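Local coordinates for Sel1 repeat family protein (Pseudomonas aeruginosa, PDB 6LCH) that probably acts as an immunity protein that counters PldB, a toxic effector of the type VI secretion system, using an all-helical Sel1-repeat scaffold, at residues 52-55 and 61-64. Residues are numbered along the deposited sequence; the frame is centred on the assembly and turned at random.
Sequences KAAE and AMHN
A53 and A61 meet methyl to methyl, with A53 CB 3.6 Å from A61 CB, where residues 52-55 of helix 43-55 pass residues 61-64 of helix 59-70. The methyl of A61 is directed at the opposing helix and also approaches the backbone, lying 4.1 Å from A54 N. The alanines allow a close approach of the backbones, and the CA atoms of A54 and M62 lie 5.2 Å apart.

M62 supplies the longer side of the contact. Its CB stands 4.6 Å from A54 CB and hardly takes part. The first torsion (chi1 -68°) sets CG beside the backbone N, and this carries CG to 3.7 Å from A54 CB and 4.0 Å from A54 CA, so that the methylene rests against the alanine's CA and methyl. The chain runs on extended to SD, which moves off the alanine methyl and stands 4.5 Å from A54 O, a loose approach. A bend at chi3 (-72°) then turns CE away from residues 52-55. The side chain also packs on L87, K90 and M91 of helix 81-93 and on L94.

All four touching residues are buried, and the side-chain contacts are apolar. L87 packs on A54 as well, while A24 and W27 of helix 22-34 pack on A53 and Y28 of that helix on A61. The small alanines and the short connection are characteristic of Sel1 repeats, TPR-like units of antiparallel helices, and the contact between these consecutive helices is consistent with the junction between two successive Sel1 repeats.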
# COMPACT_ATOMS: atom_id res chain seq x y z
N LYS A 52 7.05 8.14 22.23
CA LYS A 52 6.23 9.13 22.91
C LYS A 52 4.85 9.22 22.29
O LYS A 52 3.84 9.27 22.99
CB LYS A 52 6.93 10.49 22.88
CG LYS A 52 7.99 10.71 23.95
CD LYS A 52 8.64 12.08 23.81
CE LYS A 52 9.73 12.09 22.74
NZ LYS A 52 10.26 13.46 22.45
N ALA A 53 4.79 9.24 20.95
CA ALA A 53 3.49 9.26 20.29
C ALA A 53 2.74 7.96 20.52
O ALA A 53 1.51 7.97 20.71
CB ALA A 53 3.68 9.53 18.79
N ALA A 54 3.45 6.83 20.52
CA ALA A 54 2.80 5.53 20.69
C ALA A 54 2.17 5.40 22.07
O ALA A 54 1.10 4.80 22.22
CB ALA A 54 3.81 4.41 20.45
N GLU A 55 2.84 5.93 23.10
CA GLU A 55 2.30 5.87 24.45
C GLU A 55 1.06 6.73 24.62
O GLU A 55 0.28 6.49 25.54
CB GLU A 55 3.35 6.30 25.48
CG GLU A 55 4.68 5.58 25.40
CD GLU A 55 4.55 4.11 25.05
OE1 GLU A 55 5.23 3.67 24.09
OE2 GLU A 55 3.79 3.39 25.72
N ALA A 61 2.20 5.97 14.53
CA ALA A 61 3.48 5.91 15.23
C ALA A 61 3.79 4.50 15.71
O ALA A 61 4.94 4.06 15.65
CB ALA A 61 3.48 6.90 16.40
N MET A 62 2.77 3.79 16.21
CA MET A 62 2.96 2.39 16.60
C MET A 62 3.35 1.54 15.41
O MET A 62 4.25 0.69 15.50
CB MET A 62 1.67 1.85 17.23
CG MET A 62 1.32 2.46 18.56
SD MET A 62 -0.07 1.61 19.31
CE MET A 62 -1.44 2.13 18.32
N HIS A 63 2.67 1.73 14.28
CA HIS A 63 2.99 0.99 13.07
C HIS A 63 4.41 1.29 12.60
O HIS A 63 5.20 0.37 12.36
CB HIS A 63 1.96 1.32 11.99
CG HIS A 63 2.31 0.78 10.64
ND1 HIS A 63 1.99 -0.50 10.24
CD2 HIS A 63 2.95 1.35 9.59
CE1 HIS A 63 2.42 -0.70 9.01
NE2 HIS A 63 3.01 0.41 8.59
N ASN A 64 4.75 2.57 12.48
CA ASN A 64 6.08 2.94 11.99
C ASN A 64 7.17 2.44 12.92
O ASN A 64 8.21 1.95 12.46
CB ASN A 64 6.18 4.45 11.82
CG ASN A 64 5.55 4.94 10.53
OD1 ASN A 64 4.70 4.26 9.96
ND2 ASN A 64 5.96 6.11 10.08